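Local coordinates for protein fatty acid synthase 1, isoform A (PDB 6FN6) that probably builds long-chain saturated fatty acids from acetyl-CoA and malonyl-CoA with NADPH, this chain carrying its dehydratase, enoyl reductase and ketoreductase modifying region, at residues A[272-277]-A[431-436]; A[940-945]-A[970-975]. All blocks are in the same frame, centred on the assembly; numbering follows the deposited sequence.

Interaction 1. Residues A[272-277]-A[431-436]; sequences TTDLNE and EQSLGA
Q432, near the end of strand 426-433, reaches over to T273 and L275 just beyond edge strand 270-271. The sheet here has the strand order of a class I methyltransferase fold, consistent with the pseudo-methyltransferase domain of animal fatty acid synthases, and residues 433-436 enter the hairpin turn that leads to its antiparallel strand 438-445. From Q432 CB, the first torsion puts CG anti to the backbone N (chi1 173°), and CG brushes L275 CD1. The chain bends at chi2, and CD then lies 3.8 Å from L275 CG, the two side chains crossing obliquely. At the tip, OE1 stays beside the leucine, 3.6 Å from L275 CG, and takes a hydrogen bond from N271. NE2 gives two bonds: one to T273 O at 2.9 Å, with the donor well above that carbonyl plane, and one to S433 O within its own strand, also 2.9 Å from NE2 and in the carbonyl plane on a lone pair. These bonds set the rotation of the amide. Next door, D274 folds its carboxylate over the turn. S433 OG donates to D274 OD1 at 2.8 Å, nearly along the C-O axis. G435, at a positive phi (77°) that by itself favours glycine, has its backbone N on the syn side of the same OD1, 3.0 Å away and 27° out of the carboxylate plane.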
ATOM      1  N   THR A 272     -11.019  76.061  18.862  1.00 51.48           N
ATOM      2  CA  THR A 272     -11.412  75.909  20.259  1.00 52.99           C
ATOM      3  C   THR A 272     -12.114  74.578  20.495  1.00 57.68           C
ATOM      4  O   THR A 272     -12.654  74.334  21.574  1.00 58.55           O
ATOM      5  CB  THR A 272     -12.350  77.043  20.706  1.00 51.79           C
ATOM      6  OG1 THR A 272     -13.549  77.011  19.921  1.00 51.93           O
ATOM      7  CG2 THR A 272     -11.671  78.399  20.543  1.00 49.29           C
ATOM      8  N   THR A 273     -12.108  73.724  19.477  1.00 48.86           N
ATOM      9  CA  THR A 273     -12.691  72.394  19.592  1.00 50.87           C
ATOM     10  C   THR A 273     -11.598  71.337  19.480  1.00 46.42           C
ATOM     11  O   THR A 273     -10.771  71.378  18.568  1.00 43.62           O
ATOM     12  CB  THR A 273     -13.758  72.143  18.512  1.00 56.27           C
ATOM     13  OG1 THR A 273     -14.759  73.166  18.577  1.00 57.61           O
ATOM     14  CG2 THR A 273     -14.412  70.780  18.707  1.00 60.30           C
ATOM     15  N   ASP A 274     -11.600  70.391  20.412  1.00 52.11           N
ATOM     16  CA  ASP A 274     -10.636  69.302  20.383  1.00 47.06           C
ATOM     17  C   ASP A 274     -10.767  68.538  19.071  1.00 39.84           C
ATOM     18  O   ASP A 274     -11.865  68.374  18.542  1.00 40.03           O
ATOM     19  CB  ASP A 274     -10.838  68.366  21.575  1.00 48.90           C
ATOM     20  CG  ASP A 274     -10.489  69.020  22.896  1.00 47.87           C
ATOM     21  OD1 ASP A 274     -10.258  70.247  22.912  1.00 47.87           O
ATOM     22  OD2 ASP A 274     -10.460  68.309  23.922  1.00 48.71           O
ATOM     23  N   LEU A 275      -9.637  68.087  18.545  1.00 37.74           N
ATOM     24  CA  LEU A 275      -9.611  67.405  17.261  1.00 36.33           C
ATOM     25  C   LEU A 275     -10.146  65.981  17.380  1.00 41.22           C
ATOM     26  O   LEU A 275     -10.379  65.311  16.374  1.00 40.52           O
ATOM     27  CB  LEU A 275      -8.187  67.393  16.699  1.00 34.76           C
ATOM     28  CG  LEU A 275      -7.663  68.770  16.282  1.00 34.40           C
ATOM     29  CD1 LEU A 275      -6.153  68.748  16.059  1.00 33.87           C
ATOM     30  CD2 LEU A 275      -8.384  69.263  15.034  1.00 34.03           C
ATOM     31  N   ASN A 276     -10.325  65.515  18.613  1.00 57.09           N
ATOM     32  CA  ASN A 276     -10.910  64.202  18.850  1.00 60.35           C
ATOM     33  C   ASN A 276     -11.662  64.160  20.176  1.00 61.62           C
ATOM     34  O   ASN A 276     -11.430  64.983  21.061  1.00 49.31           O
ATOM     35  CB  ASN A 276      -9.825  63.126  18.836  1.00 58.15           C
ATOM     36  CG  ASN A 276     -10.396  61.723  18.839  1.00 56.24           C
ATOM     37  OD1 ASN A 276     -10.311  61.009  19.835  1.00 59.09           O
ATOM     38  ND2 ASN A 276     -10.975  61.319  17.717  1.00 53.38           N
ATOM     39  N   GLU A 277     -12.563  63.191  20.303  1.00 55.10           N
ATOM     40  CA  GLU A 277     -13.332  62.997  21.529  1.00 63.92           C
ATOM     41  C   GLU A 277     -12.415  62.580  22.672  1.00 61.17           C
ATOM     42  O   GLU A 277     -12.524  63.084  23.790  1.00 60.81           O
ATOM     43  CB  GLU A 277     -14.420  61.944  21.302  1.00 74.57           C
ATOM     44  CG  GLU A 277     -15.108  61.449  22.563  1.00 84.59           C
ATOM     45  CD  GLU A 277     -14.368  60.301  23.230  1.00 90.61           C
ATOM     46  OE1 GLU A 277     -14.444  60.180  24.472  1.00 95.03           O
ATOM     47  OE2 GLU A 277     -13.708  59.522  22.511  1.00 91.00           O
ATOM     48  N   GLU A 431      -3.727  78.237  17.421  1.00 46.13           N
ATOM     49  CA  GLU A 431      -4.110  77.925  18.792  1.00 49.01           C
ATOM     50  C   GLU A 431      -5.094  76.768  18.801  1.00 45.93           C
ATOM     51  O   GLU A 431      -6.242  76.912  18.382  1.00 48.04           O
ATOM     52  CB  GLU A 431      -4.725  79.138  19.489  1.00 48.88           C
ATOM     53  CG  GLU A 431      -3.721  80.207  19.874  1.00 50.44           C
ATOM     54  CD  GLU A 431      -4.383  81.459  20.417  1.00 51.69           C
ATOM     55  OE1 GLU A 431      -5.616  81.445  20.619  1.00 51.25           O
ATOM     56  OE2 GLU A 431      -3.666  82.452  20.655  1.00 52.53           O
ATOM     57  N   GLN A 432      -4.632  75.614  19.267  1.00 37.26           N
ATOM     58  CA  GLN A 432      -5.469  74.427  19.331  1.00 36.17           C
ATOM     59  C   GLN A 432      -5.723  74.038  20.779  1.00 38.69           C
ATOM     60  O   GLN A 432      -4.791  73.887  21.571  1.00 39.13           O
ATOM     61  CB  GLN A 432      -4.822  73.262  18.571  1.00 36.05           C
ATOM     62  CG  GLN A 432      -5.551  71.926  18.722  1.00 35.51           C
ATOM     63  CD  GLN A 432      -6.996  71.988  18.269  1.00 35.59           C
ATOM     64  OE1 GLN A 432      -7.279  72.217  17.092  1.00 35.05           O
ATOM     65  NE2 GLN A 432      -7.921  71.782  19.204  1.00 36.42           N
ATOM     66  N   SER A 433      -6.996  73.891  21.120  1.00 38.04           N
ATOM     67  CA  SER A 433      -7.385  73.526  22.473  1.00 40.10           C
ATOM     68  C   SER A 433      -6.940  72.103  22.773  1.00 41.04           C
ATOM     69  O   SER A 433      -6.935  71.245  21.889  1.00 38.54           O
ATOM     70  CB  SER A 433      -8.899  73.652  22.654  1.00 40.45           C
ATOM     71  OG  SER A 433      -9.585  72.758  21.795  1.00 41.36           O
ATOM     72  N   LEU A 434      -6.551  71.870  24.021  1.00 42.08           N
ATOM     73  CA  LEU A 434      -6.251  70.530  24.504  1.00 46.41           C
ATOM     74  C   LEU A 434      -7.209  70.266  25.653  1.00 52.82           C
ATOM     75  O   LEU A 434      -6.812  70.176  26.815  1.00 53.88           O
ATOM     76  CB  LEU A 434      -4.793  70.417  24.954  1.00 43.80           C
ATOM     77  CG  LEU A 434      -3.753  70.644  23.852  1.00 38.97           C
ATOM     78  CD1 LEU A 434      -2.343  70.670  24.419  1.00 39.41           C
ATOM     79  CD2 LEU A 434      -3.875  69.571  22.779  1.00 38.11           C
ATOM     80  N   GLY A 435      -8.487  70.154  25.304  1.00 51.53           N
ATOM     81  CA  GLY A 435      -9.543  70.144  26.292  1.00 58.20           C
ATOM     82  C   GLY A 435      -9.735  71.576  26.732  1.00 62.69           C
ATOM     83  O   GLY A 435      -9.506  72.503  25.957  1.00 63.06           O
ATOM     84  N   ALA A 436     -10.161  71.763  27.972  1.00 83.17           N
ATOM     85  CA  ALA A 436     -10.199  73.092  28.555  1.00 84.92           C
ATOM     86  C   ALA A 436      -9.023  73.181  29.513  1.00 82.50           C
ATOM     87  O   ALA A 436      -8.427  72.163  29.861  1.00 84.47           O
ATOM     88  CB  ALA A 436     -11.513  73.348  29.262  1.00 88.67           C
TER

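Interaction 2. Residues A[940-945]-A[970-975]; sequences LTNWLV and RRWQER
The indole of W972 lies against helix 935-946 with T941 and V945 over one face and N942 at its edge. T941 crosses it at about a right angle: methyl CG2 sits 3.5 Å from the centroid of the six-membered ring, a CH-pi contact. V945 comes over the same face at the other end of the indole, its CG2 4.1 Å from W972 CD1. N942 approaches differently. CG stands anti to the backbone N (chi1 -166°), and the amide meets the indole at its edge, the two planes 29° apart; W972 NE1 points in the plane of its own ring at N942 OD1, 3.0 Å away. The two helices belong to the Rossmann-type ketoreductase domain, where helix 935-946 follows strand 926-930 and helix 963-974 follows strand 951-955. They run side by side, nearly parallel, with axes 11.3 Å apart, and the indole fills much of that spacing. T941 also ties back to its own helix, OG1 bonding to G937 O; G937 closes a glycine pattern like those that bind the dinucleotide in this fold. R975, just past the end of its helix, supplies the second donor to N942: its NH2 meets OD1 at 2.7 Å, nearly in line with the C=O bond, whereas the indole N-H comes in at an angle to it. The guanidinium is turned 60° from the amide, keeps OD1 near its own plane, and has V945 CG1 over its centre, 4.1 Å from R975 NH1. Its positive charge probably polarises the carbonyl that the indole N-H also uses.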
ATOM      1  N   LEU A 940      -9.433  46.353  -9.457  1.00 39.39           N
ATOM      2  CA  LEU A 940     -10.539  46.979  -8.747  1.00 35.23           C
ATOM      3  C   LEU A 940     -11.840  46.253  -9.082  1.00 36.92           C
ATOM      4  O   LEU A 940     -12.635  45.939  -8.197  1.00 35.08           O
ATOM      5  CB  LEU A 940     -10.641  48.463  -9.105  1.00 31.99           C
ATOM      6  CG  LEU A 940     -11.874  49.221  -8.597  1.00 32.54           C
ATOM      7  CD1 LEU A 940     -12.033  49.078  -7.093  1.00 31.45           C
ATOM      8  CD2 LEU A 940     -11.787  50.696  -8.974  1.00 32.66           C
ATOM      9  N   THR A 941     -12.050  45.998 -10.367  1.00 35.68           N
ATOM     10  CA  THR A 941     -13.227  45.273 -10.828  1.00 35.13           C
ATOM     11  C   THR A 941     -13.336  43.914 -10.142  1.00 36.52           C
ATOM     12  O   THR A 941     -14.401  43.538  -9.655  1.00 36.29           O
ATOM     13  CB  THR A 941     -13.194  45.071 -12.354  1.00 36.02           C
ATOM     14  OG1 THR A 941     -13.128  46.344 -13.005  1.00 35.91           O
ATOM     15  CG2 THR A 941     -14.430  44.323 -12.832  1.00 36.19           C
ATOM     16  N   ASN A 942     -12.230  43.178 -10.125  1.00 37.96           N
ATOM     17  CA  ASN A 942     -12.192  41.861  -9.504  1.00 40.46           C
ATOM     18  C   ASN A 942     -12.646  41.936  -8.048  1.00 38.36           C
ATOM     19  O   ASN A 942     -13.467  41.137  -7.595  1.00 36.48           O
ATOM     20  CB  ASN A 942     -10.784  41.275  -9.585  1.00 42.56           C
ATOM     21  CG  ASN A 942     -10.752  39.793  -9.276  1.00 42.74           C
ATOM     22  OD1 ASN A 942     -11.548  39.019  -9.810  1.00 42.18           O
ATOM     23  ND2 ASN A 942      -9.840  39.391  -8.400  1.00 42.54           N
ATOM     24  N   TRP A 943     -12.108  42.907  -7.321  1.00 32.33           N
ATOM     25  CA  TRP A 943     -12.446  43.098  -5.918  1.00 27.56           C
ATOM     26  C   TRP A 943     -13.940  43.352  -5.743  1.00 27.61           C
ATOM     27  O   TRP A 943     -14.566  42.813  -4.829  1.00 27.65           O
ATOM     28  CB  TRP A 943     -11.642  44.264  -5.344  1.00 28.92           C
ATOM     29  CG  TRP A 943     -11.796  44.459  -3.869  1.00 31.66           C
ATOM     30  CD1 TRP A 943     -11.036  43.903  -2.887  1.00 33.72           C
ATOM     31  CD2 TRP A 943     -12.769  45.278  -3.209  1.00 32.32           C
ATOM     32  NE1 TRP A 943     -11.470  44.324  -1.653  1.00 35.06           N
ATOM     33  CE2 TRP A 943     -12.536  45.167  -1.824  1.00 34.17           C
ATOM     34  CE3 TRP A 943     -13.814  46.092  -3.654  1.00 33.95           C
ATOM     35  CZ2 TRP A 943     -13.309  45.840  -0.881  1.00 34.54           C
ATOM     36  CZ3 TRP A 943     -14.580  46.757  -2.716  1.00 34.41           C
ATOM     37  CH2 TRP A 943     -14.324  46.629  -1.347  1.00 35.33           C
ATOM     38  N   LEU A 944     -14.511  44.163  -6.628  1.00 29.92           N
ATOM     39  CA  LEU A 944     -15.933  44.481  -6.569  1.00 30.82           C
ATOM     40  C   LEU A 944     -16.755  43.215  -6.792  1.00 31.82           C
ATOM     41  O   LEU A 944     -17.808  43.027  -6.186  1.00 31.44           O
ATOM     42  CB  LEU A 944     -16.295  45.544  -7.614  1.00 28.40           C
ATOM     43  CG  LEU A 944     -15.662  46.928  -7.433  1.00 28.37           C
ATOM     44  CD1 LEU A 944     -15.813  47.763  -8.704  1.00 28.69           C
ATOM     45  CD2 LEU A 944     -16.277  47.662  -6.247  1.00 28.48           C
ATOM     46  N   VAL A 945     -16.257  42.345  -7.663  1.00 30.57           N
ATOM     47  CA  VAL A 945     -16.945  41.104  -7.984  1.00 31.67           C
ATOM     48  C   VAL A 945     -16.952  40.188  -6.763  1.00 31.34           C
ATOM     49  O   VAL A 945     -17.959  39.544  -6.468  1.00 31.13           O
ATOM     50  CB  VAL A 945     -16.296  40.418  -9.201  1.00 32.90           C
ATOM     51  CG1 VAL A 945     -16.815  38.992  -9.377  1.00 34.09           C
ATOM     52  CG2 VAL A 945     -16.552  41.230 -10.455  1.00 32.99           C
ATOM     53  N   ARG A 970     -13.238  36.891 -19.099  1.00 34.44           N
ATOM     54  CA  ARG A 970     -13.722  35.522 -19.225  1.00 34.02           C
ATOM     55  C   ARG A 970     -14.024  34.940 -17.847  1.00 33.35           C
ATOM     56  O   ARG A 970     -15.060  34.309 -17.640  1.00 32.94           O
ATOM     57  CB  ARG A 970     -12.703  34.645 -19.957  1.00 34.11           C
ATOM     58  CG  ARG A 970     -13.209  33.236 -20.225  1.00 38.85           C
ATOM     59  CD  ARG A 970     -12.234  32.408 -21.044  1.00 41.89           C
ATOM     60  NE  ARG A 970     -11.005  32.111 -20.314  1.00 42.46           N
ATOM     61  CZ  ARG A 970     -10.903  31.192 -19.359  1.00 41.10           C
ATOM     62  NH1 ARG A 970     -11.966  30.491 -18.990  1.00 40.93           N
ATOM     63  NH2 ARG A 970      -9.740  30.987 -18.756  1.00 40.46           N
ATOM     64  N   ARG A 971     -13.115  35.164 -16.903  1.00 33.63           N
ATOM     65  CA  ARG A 971     -13.284  34.656 -15.549  1.00 37.27           C
ATOM     66  C   ARG A 971     -14.495  35.285 -14.859  1.00 36.61           C
ATOM     67  O   ARG A 971     -15.240  34.598 -14.158  1.00 36.56           O
ATOM     68  CB  ARG A 971     -12.018  34.911 -14.729  1.00 45.29           C
ATOM     69  CG  ARG A 971     -10.830  34.057 -15.149  1.00 52.96           C
ATOM     70  CD  ARG A 971      -9.605  34.340 -14.293  1.00 61.87           C
ATOM     71  NE  ARG A 971      -8.545  33.357 -14.509  1.00 72.53           N
ATOM     72  CZ  ARG A 971      -7.268  33.545 -14.187  1.00 83.85           C
ATOM     73  NH1 ARG A 971      -6.874  34.682 -13.631  1.00 88.17           N
ATOM     74  NH2 ARG A 971      -6.379  32.590 -14.423  1.00 88.65           N
ATOM     75  N   TRP A 972     -14.706  36.582 -15.074  1.00 41.45           N
ATOM     76  CA  TRP A 972     -15.839  37.276 -14.467  1.00 41.20           C
ATOM     77  C   TRP A 972     -17.150  36.808 -15.087  1.00 45.61           C
ATOM     78  O   TRP A 972     -18.156  36.650 -14.394  1.00 46.22           O
ATOM     79  CB  TRP A 972     -15.697  38.790 -14.622  1.00 39.45           C
ATOM     80  CG  TRP A 972     -14.530  39.367 -13.881  1.00 35.70           C
ATOM     81  CD1 TRP A 972     -13.988  38.909 -12.716  1.00 34.54           C
ATOM     82  CD2 TRP A 972     -13.751  40.504 -14.265  1.00 33.37           C
ATOM     83  NE1 TRP A 972     -12.923  39.693 -12.349  1.00 34.51           N
ATOM     84  CE2 TRP A 972     -12.757  40.680 -13.285  1.00 33.14           C
ATOM     85  CE3 TRP A 972     -13.800  41.392 -15.343  1.00 33.94           C
ATOM     86  CZ2 TRP A 972     -11.819  41.707 -13.350  1.00 32.98           C
ATOM     87  CZ3 TRP A 972     -12.871  42.409 -15.404  1.00 33.85           C
ATOM     88  CH2 TRP A 972     -11.893  42.558 -14.415  1.00 33.25           C
ATOM     89  N   GLN A 973     -17.139  36.590 -16.397  1.00 48.24           N
ATOM     90  CA  GLN A 973     -18.341  36.173 -17.104  1.00 52.70           C
ATOM     91  C   GLN A 973     -18.707  34.743 -16.728  1.00 55.91           C
ATOM     92  O   GLN A 973     -19.886  34.401 -16.621  1.00 55.90           O
ATOM     93  CB  GLN A 973     -18.145  36.300 -18.615  1.00 53.85           C
ATOM     94  CG  GLN A 973     -18.195  37.737 -19.106  1.00 55.71           C
ATOM     95  CD  GLN A 973     -17.940  37.861 -20.593  1.00 56.52           C
ATOM     96  OE1 GLN A 973     -17.172  37.090 -21.169  1.00 57.02           O
ATOM     97  NE2 GLN A 973     -18.583  38.838 -21.224  1.00 55.29           N
ATOM     98  N   GLU A 974     -17.690  33.911 -16.524  1.00 44.62           N
ATOM     99  CA  GLU A 974     -17.907  32.534 -16.100  1.00 46.80           C
ATOM    100  C   GLU A 974     -18.496  32.511 -14.694  1.00 46.07           C
ATOM    101  O   GLU A 974     -19.327  31.664 -14.376  1.00 44.41           O
ATOM    102  CB  GLU A 974     -16.602  31.739 -16.152  1.00 50.58           C
ATOM    103  CG  GLU A 974     -16.164  31.375 -17.565  1.00 53.93           C
ATOM    104  CD  GLU A 974     -14.847  30.628 -17.599  1.00 54.91           C
ATOM    105  OE1 GLU A 974     -14.204  30.502 -16.535  1.00 53.53           O
ATOM    106  OE2 GLU A 974     -14.453  30.173 -18.693  1.00 57.14           O
ATOM    107  N   ARG A 975     -18.070  33.455 -13.858  1.00 42.89           N
ATOM    108  CA  ARG A 975     -18.611  33.571 -12.507  1.00 46.34           C
ATOM    109  C   ARG A 975     -19.992  34.229 -12.527  1.00 42.19           C
ATOM    110  O   ARG A 975     -20.586  34.474 -11.479  1.00 40.55           O
ATOM    111  CB  ARG A 975     -17.653  34.371 -11.613  1.00 54.43           C
ATOM    112  CG  ARG A 975     -16.460  33.564 -11.104  1.00 62.35           C
ATOM    113  CD  ARG A 975     -15.672  34.294 -10.017  1.00 68.12           C
ATOM    114  NE  ARG A 975     -14.683  35.217 -10.572  1.00 74.54           N
ATOM    115  CZ  ARG A 975     -13.924  36.035  -9.847  1.00 79.66           C
ATOM    116  NH1 ARG A 975     -14.033  36.059  -8.525  1.00 81.82           N
ATOM    117  NH2 ARG A 975     -13.050  36.832 -10.448  1.00 80.84           N
TER

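How the interactions relate
Interaction 1 comes first along the chain and closes before interaction 2 opens. Their centres are 46 Å apart and their nearest atoms about 24 Å, so the two do not touch. They belong to different alpha/beta units of the modifying region. The 272-277 loop and 431-436 lie at one edge of the sheet of the probable pseudo-methyltransferase domain, joining the loop that leads into helix 279-296 to a hairpin turn near the surface. Segments 940-945 and 970-975 pack two neighbouring ketoreductase helices, and their centre is about 18 Å from that of the chain, against about 37 Å for interaction 1. Both lie away from the predicted dehydratase residues H24 and D175.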